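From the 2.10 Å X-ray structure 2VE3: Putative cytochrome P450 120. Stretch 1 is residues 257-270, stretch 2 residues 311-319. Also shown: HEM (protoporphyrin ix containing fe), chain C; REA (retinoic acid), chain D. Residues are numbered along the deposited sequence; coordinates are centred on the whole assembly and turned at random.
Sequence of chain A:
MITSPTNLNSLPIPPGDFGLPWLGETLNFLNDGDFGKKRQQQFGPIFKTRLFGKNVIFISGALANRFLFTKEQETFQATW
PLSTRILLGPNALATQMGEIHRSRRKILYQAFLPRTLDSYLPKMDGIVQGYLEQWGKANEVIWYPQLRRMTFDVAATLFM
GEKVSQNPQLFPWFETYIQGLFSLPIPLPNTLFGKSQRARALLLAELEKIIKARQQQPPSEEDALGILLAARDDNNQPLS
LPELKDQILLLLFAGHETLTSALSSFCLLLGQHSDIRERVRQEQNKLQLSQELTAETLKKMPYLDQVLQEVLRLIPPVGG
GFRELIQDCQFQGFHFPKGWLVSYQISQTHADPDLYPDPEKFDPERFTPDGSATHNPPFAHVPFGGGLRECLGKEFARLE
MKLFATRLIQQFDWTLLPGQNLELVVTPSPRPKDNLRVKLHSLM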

# COMPACT_ATOMS: atom_id res chain seq x y z
N GLU A 257 6.07 -3.00 0.33
CA GLU A 257 4.91 -3.91 0.48
C GLU A 257 3.74 -3.58 -0.47
O GLU A 257 3.23 -4.45 -1.17
N THR A 258 3.33 -2.32 -0.51
CA THR A 258 2.14 -1.98 -1.31
C THR A 258 2.41 -2.30 -2.78
O THR A 258 1.56 -2.86 -3.47
N LEU A 259 3.62 -1.97 -3.25
CA LEU A 259 3.96 -2.17 -4.65
C LEU A 259 4.10 -3.63 -5.03
O LEU A 259 3.80 -4.00 -6.15
N THR A 260 4.57 -4.46 -4.10
CA THR A 260 4.53 -5.91 -4.29
C THR A 260 3.12 -6.42 -4.63
O THR A 260 2.94 -7.15 -5.58
N SER A 261 2.14 -6.02 -3.83
CA SER A 261 0.74 -6.34 -4.09
C SER A 261 0.22 -5.77 -5.44
O SER A 261 -0.31 -6.52 -6.27
N ALA A 262 0.40 -4.47 -5.68
CA ALA A 262 -0.12 -3.84 -6.90
C ALA A 262 0.42 -4.53 -8.16
O ALA A 262 -0.34 -4.77 -9.10
N LEU A 263 1.71 -4.86 -8.16
CA LEU A 263 2.34 -5.45 -9.35
C LEU A 263 2.05 -6.93 -9.54
O LEU A 263 1.99 -7.36 -10.69
N SER A 264 1.92 -7.71 -8.46
CA SER A 264 1.42 -9.08 -8.59
C SER A 264 -0.02 -9.06 -9.10
O SER A 264 -0.38 -9.88 -9.95
N SER A 265 -0.82 -8.11 -8.60
CA SER A 265 -2.20 -7.92 -9.10
C SER A 265 -2.22 -7.62 -10.59
O SER A 265 -3.01 -8.21 -11.30
N PHE A 266 -1.37 -6.70 -11.04
CA PHE A 266 -1.26 -6.34 -12.46
C PHE A 266 -0.82 -7.54 -13.30
O PHE A 266 -1.29 -7.75 -14.43
N CYS A 267 0.12 -8.31 -12.76
CA CYS A 267 0.61 -9.51 -13.44
C CYS A 267 -0.46 -10.58 -13.45
O CYS A 267 -0.62 -11.29 -14.44
N LEU A 268 -1.18 -10.70 -12.34
CA LEU A 268 -2.33 -11.59 -12.29
C LEU A 268 -3.39 -11.18 -13.32
O LEU A 268 -3.73 -11.97 -14.21
N LEU A 269 -3.87 -9.94 -13.23
CA LEU A 269 -5.00 -9.49 -14.09
C LEU A 269 -4.72 -9.35 -15.58
O LEU A 269 -5.57 -9.67 -16.42
N LEU A 270 -3.55 -8.85 -15.93
CA LEU A 270 -3.22 -8.69 -17.34
C LEU A 270 -2.71 -10.02 -17.86
O LEU A 270 -2.59 -10.21 -19.06
N VAL A 311 -7.01 -2.06 -11.77
CA VAL A 311 -6.23 -3.04 -10.97
C VAL A 311 -6.39 -2.71 -9.48
O VAL A 311 -6.81 -3.57 -8.69
N LEU A 312 -6.08 -1.47 -9.10
CA LEU A 312 -6.19 -0.99 -7.70
C LEU A 312 -7.62 -1.05 -7.16
O LEU A 312 -7.84 -1.17 -5.95
N ARG A 313 -8.59 -0.93 -8.07
CA ARG A 313 -9.99 -0.99 -7.71
C ARG A 313 -10.33 -2.43 -7.34
O ARG A 313 -10.82 -2.70 -6.25
N LEU A 314 -10.07 -3.35 -8.27
CA LEU A 314 -10.42 -4.75 -8.11
C LEU A 314 -9.64 -5.43 -6.98
O LEU A 314 -10.22 -6.16 -6.18
N ILE A 315 -8.34 -5.20 -6.92
CA ILE A 315 -7.52 -5.79 -5.86
C ILE A 315 -6.74 -4.70 -5.11
O ILE A 315 -5.59 -4.43 -5.43
N PRO A 316 -7.36 -4.07 -4.10
CA PRO A 316 -6.68 -2.94 -3.46
C PRO A 316 -5.52 -3.44 -2.57
O PRO A 316 -5.72 -4.37 -1.76
N PRO A 317 -4.32 -2.87 -2.74
CA PRO A 317 -3.14 -3.35 -1.97
C PRO A 317 -3.31 -3.20 -0.46
O PRO A 317 -2.80 -4.03 0.31
N VAL A 318 -3.99 -2.13 -0.05
CA VAL A 318 -4.20 -1.80 1.37
C VAL A 318 -5.70 -1.96 1.62
O VAL A 318 -6.51 -1.34 0.93
N GLY A 319 -6.04 -2.82 2.59
CA GLY A 319 -7.43 -3.19 2.84
C GLY A 319 -8.28 -2.12 3.50
O GLY A 319 -9.50 -2.04 3.27

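The contact sets one face of a continuous helix, 257-270, against the end of a second helix and the turn that follows it; no direct hydrogen bond joins them, so apolar packing and one water do the work. Thr258, rotamer p, points sideways and touches both the neighbouring stretch and the ligands: Thr258 CG2 lies 3.9 Å from Val318 CG2 and 3.4 Å from C17 of the retinoic acid, while Thr258 OG1 comes within 3.0 Å of heme CHC. Val318, rotamer t, works the same boundary, its CG2 3.5 Å from heme CHB.

One turn on, Ser261 (t) points toward Pro317, and a small side chain stands where the backbones come closest, Ser261 CA to Pro317 CA 5.3 Å. Ser261 OG is 3.6 Å from Pro317 CA. Ala262 CB fills the adjoining space, 4.1 Å from both Pro317 CG and Leu312 CD2; Leu312 (m, t) starts sideways, but its end reaches inward to this methyl and to the heme, with Leu312 CD2 3.8 Å from heme CBB.

Ser265 (m) also points in, with OG 3.2 Å from Ile315 CG2. A water bridges the stretches here: it hydrogen-bonds to Ser261 OG at 2.7 Å and Ser265 OG at 2.4 Å, and donates to Ile315 O at 2.8 Å, a carbonyl located just where the chain leaves helical geometry.

Val311 (t) is the knob, seated among Ala262, Ser265, Phe266 and Leu269. Val311 CG1 lies 3.7 Å from Ser265 CB, and Val311 CG2 meets the Phe266 (t) ring obliquely, 4.2 Å from Phe266 CD1. Leu268 (t, p) adds CD2 at 4.2 Å from Ile315 CD1. Leu269 (m, t) points in; its CD1 is 3.8 Å from Ile315 CD1 and its CD2 3.7 Å from Leu314 CD2. The pattern reads simply: small residues where the backbone comes closest, leucines farther along, and water for the carbonyl.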

# COMPACT_ATOMS: atom_id res chain seq x y z
CB GLU A 257 4.44 -3.95 1.93
CG GLU A 257 3.25 -4.90 2.20
CD GLU A 257 3.59 -6.40 2.08
OE1 GLU A 257 4.79 -6.77 2.03
OE2 GLU A 257 2.63 -7.20 2.03
CB THR A 258 1.73 -0.48 -1.11
OG1 THR A 258 2.76 0.39 -1.59
CG2 THR A 258 1.48 -0.17 0.39
CB LEU A 259 5.18 -1.35 -5.07
CG LEU A 259 4.59 -0.01 -5.52
CD1 LEU A 259 5.28 1.16 -4.89
CD2 LEU A 259 4.49 0.06 -7.06
CB THR A 260 5.05 -6.63 -3.05
OG1 THR A 260 6.48 -6.44 -2.96
CG2 THR A 260 4.74 -8.09 -3.15
CB SER A 261 -0.13 -5.91 -2.91
OG SER A 261 -1.48 -6.29 -3.10
CB ALA A 262 0.17 -2.33 -6.92
CB LEU A 263 3.86 -5.23 -9.38
CG LEU A 263 4.44 -3.82 -9.19
CD1 LEU A 263 5.95 -3.92 -9.36
CD2 LEU A 263 3.84 -2.77 -10.14
CB SER A 264 1.49 -9.90 -7.29
OG SER A 264 0.93 -9.22 -6.19
CB SER A 265 -2.93 -6.83 -8.33
OG SER A 265 -3.02 -7.18 -6.96
CB PHE A 266 -0.26 -5.18 -12.66
CG PHE A 266 -0.01 -4.84 -14.11
CD1 PHE A 266 -0.82 -3.90 -14.76
CD2 PHE A 266 1.00 -5.47 -14.83
CE1 PHE A 266 -0.61 -3.59 -16.10
CE2 PHE A 266 1.21 -5.17 -16.19
CZ PHE A 266 0.40 -4.23 -16.81
CB CYS A 267 1.87 -10.05 -12.77
SG CYS A 267 3.30 -9.00 -12.91
CB LEU A 268 -2.91 -11.63 -10.86
CG LEU A 268 -4.15 -12.47 -10.53
CD1 LEU A 268 -4.02 -13.91 -11.02
CD2 LEU A 268 -4.45 -12.43 -9.03
CB LEU A 269 -5.63 -8.22 -13.53
CG LEU A 269 -6.29 -8.42 -12.17
CD1 LEU A 269 -6.52 -7.07 -11.43
CD2 LEU A 269 -7.58 -9.18 -12.37
CB LEU A 270 -2.21 -7.57 -17.56
CG LEU A 270 -2.75 -6.13 -17.70
CD1 LEU A 270 -3.44 -5.90 -19.02
CD2 LEU A 270 -3.66 -5.68 -16.53
CB VAL A 311 -4.72 -3.10 -11.38
CG1 VAL A 311 -3.91 -3.87 -10.37
CG2 VAL A 311 -4.54 -3.76 -12.74
CB LEU A 312 -5.66 0.45 -7.57
CG LEU A 312 -4.18 0.74 -7.87
CD1 LEU A 312 -3.87 2.22 -7.75
CD2 LEU A 312 -3.22 -0.08 -7.02
CB ARG A 313 -10.89 -0.47 -8.85
CG ARG A 313 -12.31 -0.09 -8.46
CD ARG A 313 -13.27 -1.30 -8.36
NE ARG A 313 -13.27 -2.14 -9.57
CZ ARG A 313 -13.91 -3.31 -9.69
NH1 ARG A 313 -14.63 -3.79 -8.69
NH2 ARG A 313 -13.83 -4.00 -10.81
CB LEU A 314 -10.26 -5.53 -9.43
CG LEU A 314 -10.72 -7.00 -9.46
CD1 LEU A 314 -12.16 -7.21 -8.98
CD2 LEU A 314 -10.51 -7.63 -10.83
CB ILE A 315 -6.52 -6.84 -6.43
CG1 ILE A 315 -7.23 -7.88 -7.31
CG2 ILE A 315 -5.78 -7.54 -5.29
CD1 ILE A 315 -6.26 -8.78 -8.07
CB PRO A 316 -7.79 -2.28 -2.62
CG PRO A 316 -9.07 -3.01 -2.97
CD PRO A 316 -8.67 -4.34 -3.48
CB PRO A 317 -2.01 -2.43 -2.46
CG PRO A 317 -2.47 -1.96 -3.80
CD PRO A 317 -3.96 -1.76 -3.64
CB VAL A 318 -3.76 -0.35 1.69
CG1 VAL A 318 -4.08 0.02 3.16
CG2 VAL A 318 -2.27 -0.17 1.41
CHA HEM C . -1.08 6.28 3.63
CHB HEM C . -2.47 3.11 0.22
CHC HEM C . 1.98 3.24 -1.75
CHD HEM C . 3.53 5.93 1.94
C1A HEM C . -1.88 5.42 2.88
C2A HEM C . -3.28 5.12 3.08
C3A HEM C . -3.66 4.25 2.12
C4A HEM C . -2.50 3.97 1.30
CMA HEM C . -5.05 3.62 1.91
CAA HEM C . -4.18 5.74 4.18
CBA HEM C . -4.24 4.89 5.45
CGA HEM C . -5.00 5.69 6.49
O1A HEM C . -6.21 5.96 6.24
O2A HEM C . -4.40 6.04 7.54
C1B HEM C . -1.41 2.90 -0.63
C2B HEM C . -1.42 2.14 -1.88
C3B HEM C . -0.19 2.18 -2.43
C4B HEM C . 0.64 2.96 -1.54
CMB HEM C . -2.67 1.43 -2.44
CAB HEM C . 0.34 1.52 -3.74
CBB HEM C . -0.40 1.39 -4.85
C1C HEM C . 2.79 4.02 -0.96
C2C HEM C . 4.17 4.37 -1.24
C3C HEM C . 4.61 5.12 -0.22
C4C HEM C . 3.51 5.24 0.74
CMC HEM C . 4.95 3.98 -2.51
CAC HEM C . 6.01 5.78 -0.06
CBC HEM C . 7.12 5.10 0.21
C1D HEM C . 2.46 6.20 2.77
C2D HEM C . 2.58 6.82 4.06
C3D HEM C . 1.15 6.93 4.60
C4D HEM C . 0.30 6.38 3.56
CMD HEM C . 3.89 7.27 4.75
CAD HEM C . 0.69 7.51 5.96
CBD HEM C . 0.05 8.87 5.69
CGD HEM C . -0.40 9.51 6.98
O1D HEM C . -0.70 10.73 6.94
O2D HEM C . -0.45 8.84 8.06
NA HEM C . -1.44 4.70 1.79
NB HEM C . -0.13 3.37 -0.45
NC HEM C . 2.42 4.55 0.26
ND HEM C . 1.11 5.96 2.50
FE HEM C . 0.44 4.86 0.83
C1 REA D . 0.65 1.95 4.71
C2 REA D . 1.57 3.06 5.22
C3 REA D . 1.03 3.63 6.53
C4 REA D . 1.11 2.57 7.63
C5 REA D . 0.64 1.21 7.18
C6 REA D . 0.44 0.91 5.83
C7 REA D . 0.02 -0.46 5.48
C8 REA D . -1.38 -0.86 5.67
C9 REA D . -1.73 -2.28 5.46
C10 REA D . -2.96 -2.71 6.09
C11 REA D . -3.97 -3.53 5.44
C12 REA D . -5.27 -3.45 6.12
C13 REA D . -6.07 -4.62 6.44
C14 REA D . -7.33 -4.31 6.98
C15 REA D . -8.51 -5.16 6.88
C16 REA D . -0.72 2.53 4.33
C17 REA D . 1.33 1.34 3.48
C18 REA D . 0.43 0.16 8.24
C19 REA D . -0.87 -3.24 4.69
C20 REA D . -5.55 -6.02 6.23
O1 REA D . -8.48 -6.21 6.22
O2 REA D . -9.56 -4.83 7.45
O HOH W 1 -3.01 -5.50 -5.18